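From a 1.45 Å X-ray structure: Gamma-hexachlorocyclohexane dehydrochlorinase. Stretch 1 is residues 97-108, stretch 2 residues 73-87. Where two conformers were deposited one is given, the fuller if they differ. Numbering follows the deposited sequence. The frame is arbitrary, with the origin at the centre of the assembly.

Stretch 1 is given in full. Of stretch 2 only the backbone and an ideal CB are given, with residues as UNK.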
ATOM      1  N   GLY A  97       9.630   2.693 -13.208  1.00  5.65           N
ATOM      2  CA  GLY A  97       8.970   2.297 -11.984  1.00  5.13           C
ATOM      3  C   GLY A  97       8.937   0.790 -11.772  1.00  5.12           C
ATOM      4  O   GLY A  97       8.890   0.013 -12.731  1.00  5.22           O
ATOM      5  N   ILE A  98       8.971   0.378 -10.511  1.00  4.89           N
ATOM      6  CA  ILE A  98       8.682  -0.998 -10.129  1.00  4.86           C
ATOM      7  C   ILE A  98       7.675  -0.936  -8.977  1.00  5.73           C
ATOM      8  O   ILE A  98       7.759  -0.055  -8.121  1.00  5.75           O
ATOM      9  CB  ILE A  98       9.957  -1.787  -9.709  1.00  4.80           C
ATOM     10  CG1 ILE A  98      10.660  -1.125  -8.515  1.00  5.14           C
ATOM     11  CG2 ILE A  98      10.907  -1.946 -10.908  1.00  6.57           C
ATOM     12  CD1 ILE A  98      11.890  -1.880  -8.006  1.00  8.79           C
ATOM     13  N   GLY A  99       6.725  -1.866  -8.963  1.00  5.10           N
ATOM     14  CA  GLY A  99       5.676  -1.880  -7.960  1.00  5.64           C
ATOM     15  C   GLY A  99       5.216  -3.292  -7.686  1.00  6.22           C
ATOM     16  O   GLY A  99       5.253  -4.150  -8.577  1.00  7.80           O
ATOM     17  N   ASP A 100       4.789  -3.537  -6.451  1.00  4.54           N
ATOM     18  CA  ASP A 100       4.303  -4.856  -6.047  1.00  7.06           C
ATOM     19  C   ASP A 100       2.808  -4.795  -5.865  1.00  7.29           C
ATOM     20  O   ASP A 100       2.299  -3.961  -5.112  1.00  9.64           O
ATOM     21  CB  ASP A 100       4.996  -5.312  -4.763  1.00  6.31           C
ATOM     22  CG  ASP A 100       6.499  -5.414  -4.939  1.00  6.46           C
ATOM     23  OD1 ASP A 100       6.922  -6.048  -5.923  1.00  8.39           O
ATOM     24  OD2 ASP A 100       7.247  -4.829  -4.133  1.00  6.96           O
ATOM     25  N   VAL A 101       2.094  -5.673  -6.560  1.00  5.67           N
ATOM     26  CA  VAL A 101       0.634  -5.621  -6.582  1.00  7.26           C
ATOM     27  C   VAL A 101       0.022  -6.920  -6.060  1.00  8.30           C
ATOM     28  O   VAL A 101       0.422  -8.020  -6.469  1.00  8.75           O
ATOM     29  CB  VAL A 101       0.117  -5.329  -8.021  1.00  8.27           C
ATOM     30  CG1 VAL A 101      -1.419  -5.259  -8.063  1.00 10.39           C
ATOM     31  CG2 VAL A 101       0.746  -4.042  -8.565  1.00  7.67           C
ATOM     32  N   LEU A 102      -0.927  -6.784  -5.136  1.00  7.02           N
ATOM     33  CA  LEU A 102      -1.687  -7.923  -4.608  1.00  6.19           C
ATOM     34  C   LEU A 102      -3.091  -7.858  -5.192  1.00  8.11           C
ATOM     35  O   LEU A 102      -3.792  -6.856  -5.028  1.00  7.82           O
ATOM     36  CB  LEU A 102      -1.723  -7.896  -3.074  1.00  6.16           C
ATOM     37  CG  LEU A 102      -2.608  -8.954  -2.398  1.00  8.39           C
ATOM     38  CD1 LEU A 102      -2.106 -10.372  -2.688  1.00  9.10           C
ATOM     39  CD2 LEU A 102      -2.662  -8.677  -0.888  1.00  9.20           C
ATOM     40  N   CYS A 103      -3.507  -8.908  -5.895  1.00  7.82           N
ATOM     41  CA  CYS A 103      -4.826  -8.918  -6.516  1.00  7.57           C
ATOM     42  C   CYS A 103      -5.682 -10.034  -5.939  1.00  6.22           C
ATOM     43  O   CYS A 103      -5.221 -11.175  -5.814  1.00 10.62           O
ATOM     44  CB  CYS A 103      -4.709  -9.075  -8.042  1.00  8.86           C
ATOM     45  SG  CYS A 103      -6.316  -9.267  -8.914  1.00 11.90           S
ATOM     46  N   LEU A 104      -6.909  -9.686  -5.564  1.00  5.42           N
ATOM     47  CA  LEU A 104      -7.899 -10.672  -5.126  1.00  6.66           C
ATOM     48  C   LEU A 104      -9.053 -10.642  -6.105  1.00  8.17           C
ATOM     49  O   LEU A 104      -9.504  -9.561  -6.479  1.00  8.43           O
ATOM     50  CB  LEU A 104      -8.412 -10.362  -3.720  1.00  7.34           C
ATOM     51  CG  LEU A 104      -7.341 -10.191  -2.641  1.00  6.87           C
ATOM     52  CD1 LEU A 104      -7.991  -9.831  -1.305  1.00  9.98           C
ATOM     53  CD2 LEU A 104      -6.465 -11.444  -2.522  1.00 10.53           C
ATOM     54  N   GLY A 105      -9.553 -11.801  -6.521  1.00  9.05           N
ATOM     55  CA  GLY A 105     -10.620 -11.772  -7.498  1.00  9.27           C
ATOM     56  C   GLY A 105     -11.451 -13.026  -7.607  1.00  9.08           C
ATOM     57  O   GLY A 105     -11.108 -14.077  -7.066  1.00  9.30           O
ATOM     58  N   ASN A 106     -12.554 -12.874  -8.328  1.00  9.41           N
ATOM     59  CA  ASN A 106     -13.513 -13.942  -8.577  1.00  8.93           C
ATOM     60  C   ASN A 106     -13.493 -14.292 -10.063  1.00  9.67           C
ATOM     61  O   ASN A 106     -14.026 -13.544 -10.887  1.00 11.10           O
ATOM     62  CB  ASN A 106     -14.908 -13.506  -8.125  1.00 10.38           C
ATOM     63  CG  ASN A 106     -15.005 -13.314  -6.620  1.00 14.21           C
ATOM     64  OD1 ASN A 106     -14.468 -14.107  -5.851  1.00 16.85           O
ATOM     65  ND2 ASN A 106     -15.678 -12.248  -6.197  1.00 14.18           N
ATOM     66  N   LEU A 107     -12.853 -15.410 -10.393  1.00  8.64           N
ATOM     67  CA  LEU A 107     -12.716 -15.894 -11.769  1.00 12.03           C
ATOM     68  C   LEU A 107     -14.010 -16.546 -12.257  1.00 12.52           C
ATOM     69  O   LEU A 107     -14.644 -17.293 -11.510  1.00 14.55           O
ATOM     70  CB  LEU A 107     -11.563 -16.900 -11.846  1.00 15.38           C
ATOM     71  CG  LEU A 107     -10.940 -17.286 -13.190  1.00 18.39           C
ATOM     72  CD1 LEU A 107     -10.154 -16.124 -13.785  1.00 16.61           C
ATOM     73  CD2 LEU A 107     -10.047 -18.507 -13.018  1.00 16.66           C
ATOM     74  N   VAL A 108     -14.406 -16.277 -13.498  1.00 10.61           N
ATOM     75  CA  VAL A 108     -15.611 -16.905 -14.055  1.00 11.35           C
ATOM     76  C   VAL A 108     -15.436 -18.422 -14.218  1.00 12.02           C
ATOM     77  O   VAL A 108     -16.270 -19.204 -13.742  1.00 14.85           O
ATOM     78  CB  VAL A 108     -15.990 -16.281 -15.415  1.00 15.48           C
ATOM     79  CG1 VAL A 108     -17.141 -17.052 -16.052  1.00 18.68           C
ATOM     80  CG2 VAL A 108     -16.367 -14.822 -15.243  1.00 13.84           C
ATOM     81  N   UNK A  73     -13.838 -10.022 -19.322  1.00 14.49           N
ATOM     82  CA  UNK A  73     -14.759 -11.169 -19.458  1.00 14.34           C
ATOM     83  C   UNK A  73     -14.359 -12.396 -18.636  1.00 15.16           C
ATOM     84  O   UNK A  73     -15.221 -13.250 -18.374  1.00 18.00           O
ATOM     85  CB  UNK A  73     -14.853 -11.573 -20.931  1.00 14.34           C
ATOM     86  N   UNK A  74     -13.094 -12.500 -18.240  1.00 13.84           N
ATOM     87  CA  UNK A  74     -12.638 -13.651 -17.465  1.00 16.06           C
ATOM     88  C   UNK A  74     -12.993 -13.557 -15.985  1.00 12.33           C
ATOM     89  O   UNK A  74     -12.899 -14.550 -15.277  1.00 12.38           O
ATOM     90  CB  UNK A  74     -11.123 -13.805 -17.615  1.00 16.06           C
ATOM     91  N   UNK A  75     -13.369 -12.365 -15.517  1.00 11.33           N
ATOM     92  CA  UNK A  75     -13.582 -12.128 -14.088  1.00 11.77           C
ATOM     93  C   UNK A  75     -14.954 -11.515 -13.774  1.00 13.76           C
ATOM     94  O   UNK A  75     -15.425 -10.605 -14.473  1.00 13.90           O
ATOM     95  CB  UNK A  75     -12.481 -11.210 -13.553  1.00 11.77           C
ATOM     96  N   UNK A  76     -15.596 -12.006 -12.717  1.00 10.22           N
ATOM     97  CA  UNK A  76     -16.782 -11.340 -12.188  1.00 12.09           C
ATOM     98  C   UNK A  76     -16.388  -9.979 -11.624  1.00 12.17           C
ATOM     99  O   UNK A  76     -17.082  -8.980 -11.838  1.00 13.95           O
ATOM    100  CB  UNK A  76     -17.458 -12.196 -11.115  1.00 12.09           C
ATOM    101  N   UNK A  77     -15.271  -9.959 -10.900  1.00 10.03           N
ATOM    102  CA  UNK A  77     -14.738  -8.732 -10.322  1.00 11.55           C
ATOM    103  C   UNK A  77     -13.380  -9.038  -9.707  1.00  8.98           C
ATOM    104  O   UNK A  77     -13.055 -10.200  -9.468  1.00  9.85           O
ATOM    105  CB  UNK A  77     -15.694  -8.147  -9.280  1.00 11.55           C
ATOM    106  N   UNK A  78     -12.587  -7.991  -9.473  1.00  8.78           N
ATOM    107  CA  UNK A  78     -11.323  -8.122  -8.760  0.50  8.11           C
ATOM    108  C   UNK A  78     -10.894  -6.788  -8.170  1.00  8.99           C
ATOM    109  O   UNK A  78     -11.482  -5.751  -8.475  1.00  9.10           O
ATOM    110  CB  UNK A  78     -10.236  -8.662  -9.691  0.50  8.11           C
ATOM    111  N   UNK A  79      -9.867  -6.835  -7.332  1.00  7.47           N
ATOM    112  CA  UNK A  79      -9.307  -5.635  -6.718  1.00  7.06           C
ATOM    113  C   UNK A  79      -7.790  -5.778  -6.720  1.00  6.42           C
ATOM    114  O   UNK A  79      -7.255  -6.841  -6.415  1.00  7.75           O
ATOM    115  CB  UNK A  79      -9.844  -5.425  -5.301  1.00  7.06           C
ATOM    116  N   UNK A  80      -7.098  -4.702  -7.108  1.00  6.20           N
ATOM    117  CA  UNK A  80      -5.632  -4.666  -7.129  1.00  7.88           C
ATOM    118  C   UNK A  80      -5.116  -3.674  -6.109  1.00  7.00           C
ATOM    119  O   UNK A  80      -5.387  -2.476  -6.223  1.00 10.17           O
ATOM    120  CB  UNK A  80      -5.114  -4.306  -8.523  1.00  7.88           C
ATOM    121  N   UNK A  81      -4.359  -4.171  -5.145  1.00  4.71           N
ATOM    122  CA  UNK A  81      -3.722  -3.336  -4.130  1.00  6.14           C
ATOM    123  C   UNK A  81      -2.261  -3.068  -4.509  1.00  6.86           C
ATOM    124  O   UNK A  81      -1.434  -3.984  -4.492  1.00  9.46           O
ATOM    125  CB  UNK A  81      -3.806  -4.003  -2.755  1.00  6.14           C
ATOM    126  N   UNK A  82      -1.945  -1.816  -4.844  1.00  6.14           N
ATOM    127  CA  UNK A  82      -0.585  -1.463  -5.244  1.00  6.21           C
ATOM    128  C   UNK A  82       0.229  -0.962  -4.068  1.00  8.52           C
ATOM    129  O   UNK A  82      -0.235  -0.110  -3.302  1.00  9.60           O
ATOM    130  CB  UNK A  82      -0.612  -0.402  -6.346  1.00  6.21           C
ATOM    131  N   UNK A  83       1.435  -1.504  -3.898  1.00  7.90           N
ATOM    132  CA  UNK A  83       2.349  -1.063  -2.838  1.00  6.85           C
ATOM    133  C   UNK A  83       3.791  -0.948  -3.351  1.00  6.20           C
ATOM    134  O   UNK A  83       4.130  -1.446  -4.428  1.00  7.86           O
ATOM    135  CB  UNK A  83       2.292  -2.033  -1.656  1.00  6.85           C
ATOM    136  N   UNK A  84       4.634  -0.268  -2.577  1.00  5.48           N
ATOM    137  CA  UNK A  84       6.082  -0.246  -2.807  1.00  6.78           C
ATOM    138  C   UNK A  84       6.490   0.355  -4.161  1.00  6.09           C
ATOM    139  O   UNK A  84       7.506  -0.031  -4.718  1.00  7.11           O
ATOM    140  CB  UNK A  84       6.630  -1.671  -2.706  1.00  6.78           C
ATOM    141  N   UNK A  85       5.695   1.273  -4.703  1.00  5.28           N
ATOM    142  CA  UNK A  85       6.072   1.897  -5.979  1.00  5.44           C
ATOM    143  C   UNK A  85       7.353   2.695  -5.832  1.00  5.79           C
ATOM    144  O   UNK A  85       7.426   3.623  -5.031  1.00  7.10           O
ATOM    145  CB  UNK A  85       4.950   2.802  -6.491  1.00  5.44           C
ATOM    146  N   UNK A  86       8.364   2.306  -6.595  1.00  5.58           N
ATOM    147  CA  UNK A  86       9.689   2.895  -6.493  1.00  5.81           C
ATOM    148  C   UNK A  86      10.114   3.432  -7.860  1.00  5.58           C
ATOM    149  O   UNK A  86      10.137   2.682  -8.847  1.00  7.13           O
ATOM    150  CB  UNK A  86      10.700   1.872  -5.971  1.00  5.81           C
ATOM    151  N   UNK A  87      10.428   4.727  -7.909  1.00  5.00           N
ATOM    152  CA  UNK A  87      10.717   5.446  -9.152  1.00  6.07           C
ATOM    153  C   UNK A  87      12.189   5.826  -9.258  1.00  8.76           C
ATOM    154  O   UNK A  87      12.817   6.207  -8.261  1.00 10.72           O
ATOM    155  CB  UNK A  87       9.850   6.703  -9.248  1.00  6.07           C
TER

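Position 73 points its CB away from stretch 1. Many residues would do. It is P73.

Position 74 is sideways. Its carbonyl matters more: V108 N donates to its O at 2.9 Å. Most side chains suit. It is R74.

Position 75 starts away, but G105 lacks a side chain and L107 offers a methyl. A large flat group could turn back toward them. It is W75. L107 CD1 lies over the six-membered ring, 3.7 Å from its centroid, and G105 C meets the ring edge at CZ3, 3.7 Å.

Position 76 is sideways. Polar or aromatic groups fit. It is H76. V108 CG2 sits over its ring, and a water links NE2 to V108 O.

Position 77 lies near the amide of N106, so an acceptor is attractive. It is D77, with OD1 accepting from N106 ND2 at 2.9 Å.

Position 78 lies opposite G105, where the strands are only 3.9 Å apart at CA. The absent side chain leaves room for a large or small residue. It is F78. Its CB is 3.8 Å from G105 CA, and the ring leads away.

Position 79 shares a face with L104, and a branched apolar residue suits. It is I79, CG2 packing 4.0 Å from L104 CB.

Position 80 looks onto V101 and C103. Apolar or aromatic groups would fit. It is H80. C103 SG lies over the ring, 3.7 Å from its centroid, while V101 CG1 meets the edge at CD2, 3.8 Å.

Position 81 lies beside L102 and L104, so a large apolar or aromatic residue suits. It is Y81, its ring edge meeting L104 CD1 at CE2, 4.1 Å.

Position 82 pairs with V101. An ideal CB would lie 4.5 Å from V101 CG2, so stretch 1 would accept many side chains. It is G82, which has none.

Position 83 has D100 O 4.0 Å from the ideal CB. A short donor suits. It is T83, OG1 donating to D100 O at 3.2 Å.

Position 84 has positive phi (62°) at a bulge, which favours glycine or asparagine. D100 OD2, 3.5 Å from the ideal CB, invites a donor. It is N84, ND2 donating to OD2 of D100 at 2.9 Å.

Position 85 points away, beside bare G99. A flexible apolar chain could return. It is L85, whose end does.

Position 86 meets I98, and long chains suit. It is R86, with CB 3.9 Å from I98 CG1.

Position 87 faces G97, which leaves space for an apolar residue. It is L87, CD2 reaching G97 CA at 3.9 Å.

Stretch 2, residues 73-87: PRWHDFIHYGTNLRL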
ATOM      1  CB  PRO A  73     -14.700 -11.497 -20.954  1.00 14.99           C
ATOM      2  CG  PRO A  73     -14.250 -10.251 -21.611  1.00 16.76           C
ATOM      3  CD  PRO A  73     -13.319  -9.583 -20.630  1.00 16.54           C
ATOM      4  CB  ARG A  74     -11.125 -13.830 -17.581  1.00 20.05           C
ATOM      5  CG  ARG A  74     -10.599 -14.242 -18.941  1.00 28.26           C
ATOM      6  CD  ARG A  74      -9.078 -14.157 -18.920  1.00 32.22           C
ATOM      7  NE  ARG A  74      -8.455 -14.667 -20.137  1.00 48.09           N
ATOM      8  CZ  ARG A  74      -7.151 -14.599 -20.384  1.00 43.04           C
ATOM      9  NH1 ARG A  74      -6.336 -14.034 -19.501  1.00 46.78           N
ATOM     10  NH2 ARG A  74      -6.661 -15.089 -21.514  1.00 42.22           N
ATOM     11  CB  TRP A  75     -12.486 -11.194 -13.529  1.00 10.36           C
ATOM     12  CG  TRP A  75     -11.067 -11.673 -13.684  1.00 11.25           C
ATOM     13  CD1 TRP A  75     -10.262 -11.509 -14.774  1.00 13.07           C
ATOM     14  CD2 TRP A  75     -10.277 -12.366 -12.704  1.00 10.54           C
ATOM     15  NE1 TRP A  75      -9.025 -12.058 -14.536  1.00 13.18           N
ATOM     16  CE2 TRP A  75      -9.009 -12.595 -13.276  1.00 11.52           C
ATOM     17  CE3 TRP A  75     -10.521 -12.814 -11.400  1.00 10.52           C
ATOM     18  CZ2 TRP A  75      -7.986 -13.255 -12.591  1.00 13.66           C
ATOM     19  CZ3 TRP A  75      -9.502 -13.472 -10.720  1.00 11.64           C
ATOM     20  CH2 TRP A  75      -8.251 -13.688 -11.321  1.00 13.84           C
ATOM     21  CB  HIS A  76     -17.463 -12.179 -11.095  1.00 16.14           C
ATOM     22  CG  HIS A  76     -18.087 -13.448 -11.593  1.00 16.31           C
ATOM     23  ND1 HIS A  76     -19.104 -13.467 -12.523  1.00 20.51           N
ATOM     24  CD2 HIS A  76     -17.856 -14.740 -11.262  1.00 17.78           C
ATOM     25  CE1 HIS A  76     -19.460 -14.719 -12.758  1.00 16.45           C
ATOM     26  NE2 HIS A  76     -18.719 -15.511 -12.004  1.00 17.41           N
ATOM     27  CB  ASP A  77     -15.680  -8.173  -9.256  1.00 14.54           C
ATOM     28  CG  ASP A  77     -15.689  -9.015  -8.006  1.00 19.24           C
ATOM     29  OD1 ASP A  77     -16.430 -10.019  -7.964  1.00 23.87           O
ATOM     30  OD2 ASP A  77     -14.927  -8.688  -7.071  1.00 25.66           O
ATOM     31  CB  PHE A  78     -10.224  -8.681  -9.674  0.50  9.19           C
ATOM     32  CG  PHE A  78     -10.139  -8.017 -11.029  0.50  9.45           C
ATOM     33  CD1 PHE A  78      -9.780  -6.685 -11.159  0.50 10.37           C
ATOM     34  CD2 PHE A  78     -10.401  -8.741 -12.179  0.50 16.03           C
ATOM     35  CE1 PHE A  78      -9.690  -6.091 -12.405  0.50 11.85           C
ATOM     36  CE2 PHE A  78     -10.315  -8.154 -13.424  0.50 13.97           C
ATOM     37  CZ  PHE A  78      -9.963  -6.826 -13.538  0.50 15.64           C
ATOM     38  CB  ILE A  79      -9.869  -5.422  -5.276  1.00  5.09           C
ATOM     39  CG1 ILE A  79      -9.279  -4.178  -4.612  1.00  6.91           C
ATOM     40  CG2 ILE A  79      -9.630  -6.642  -4.387  1.00  7.96           C
ATOM     41  CD1 ILE A  79      -9.577  -2.852  -5.326  1.00  7.24           C
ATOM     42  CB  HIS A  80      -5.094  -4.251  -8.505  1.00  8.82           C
ATOM     43  CG  HIS A  80      -5.298  -5.264  -9.588  1.00  9.46           C
ATOM     44  ND1 HIS A  80      -6.526  -5.494 -10.173  1.00 13.20           N
ATOM     45  CD2 HIS A  80      -4.417  -6.074 -10.225  1.00 11.76           C
ATOM     46  CE1 HIS A  80      -6.397  -6.424 -11.106  1.00 13.56           C
ATOM     47  NE2 HIS A  80      -5.126  -6.787 -11.161  1.00 11.55           N
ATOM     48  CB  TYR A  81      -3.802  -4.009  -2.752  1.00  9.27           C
ATOM     49  CG  TYR A  81      -5.216  -4.290  -2.262  1.00  6.32           C
ATOM     50  CD1 TYR A  81      -6.011  -3.267  -1.760  1.00  7.34           C
ATOM     51  CD2 TYR A  81      -5.741  -5.580  -2.288  1.00  7.46           C
ATOM     52  CE1 TYR A  81      -7.309  -3.511  -1.304  1.00  7.71           C
ATOM     53  CE2 TYR A  81      -7.030  -5.833  -1.843  1.00  9.42           C
ATOM     54  CZ  TYR A  81      -7.805  -4.800  -1.347  1.00  9.58           C
ATOM     55  OH  TYR A  81      -9.086  -5.034  -0.890  1.00  9.75           O
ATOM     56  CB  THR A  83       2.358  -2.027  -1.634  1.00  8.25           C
ATOM     57  OG1 THR A  83       2.974  -3.266  -2.025  1.00 11.92           O
ATOM     58  CG2 THR A  83       0.944  -2.287  -1.116  1.00 12.35           C
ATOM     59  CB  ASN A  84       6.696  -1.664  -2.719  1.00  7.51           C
ATOM     60  CG  ASN A  84       6.271  -2.455  -1.473  1.00  5.60           C
ATOM     61  OD1 ASN A  84       5.848  -1.908  -0.457  1.00  6.14           O
ATOM     62  ND2 ASN A  84       6.419  -3.774  -1.563  1.00  7.19           N
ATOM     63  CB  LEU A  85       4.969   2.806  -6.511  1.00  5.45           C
ATOM     64  CG  LEU A  85       5.287   3.431  -7.875  1.00  5.55           C
ATOM     65  CD1 LEU A  85       5.346   2.366  -8.975  1.00  8.02           C
ATOM     66  CD2 LEU A  85       4.267   4.505  -8.213  1.00  7.04           C
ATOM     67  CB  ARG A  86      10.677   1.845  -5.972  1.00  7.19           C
ATOM     68  CG  ARG A  86      12.118   2.297  -5.845  1.00 13.60           C
ATOM     69  CD  ARG A  86      12.286   3.412  -4.833  1.00 17.68           C
ATOM     70  NE  ARG A  86      13.675   3.528  -4.389  1.00 12.27           N
ATOM     71  CZ  ARG A  86      14.567   4.376  -4.892  1.00 12.30           C
ATOM     72  NH1 ARG A  86      14.235   5.209  -5.875  1.00 15.77           N
ATOM     73  NH2 ARG A  86      15.801   4.406  -4.399  1.00 16.03           N
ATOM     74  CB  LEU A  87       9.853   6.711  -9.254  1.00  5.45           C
ATOM     75  CG  LEU A  87       8.339   6.552  -9.118  1.00  5.50           C
ATOM     76  CD1 LEU A  87       7.625   7.903  -9.214  1.00  9.15           C
ATOM     77  CD2 LEU A  87       7.804   5.569 -10.152  1.00  6.66           C
TER
HETATM   78  O   HOH W   1     -18.768 -18.312 -12.700  1.00 25.85           O
HETATM   79  O   HOH W   2       8.228  -2.643  -5.777  1.00  7.91           O
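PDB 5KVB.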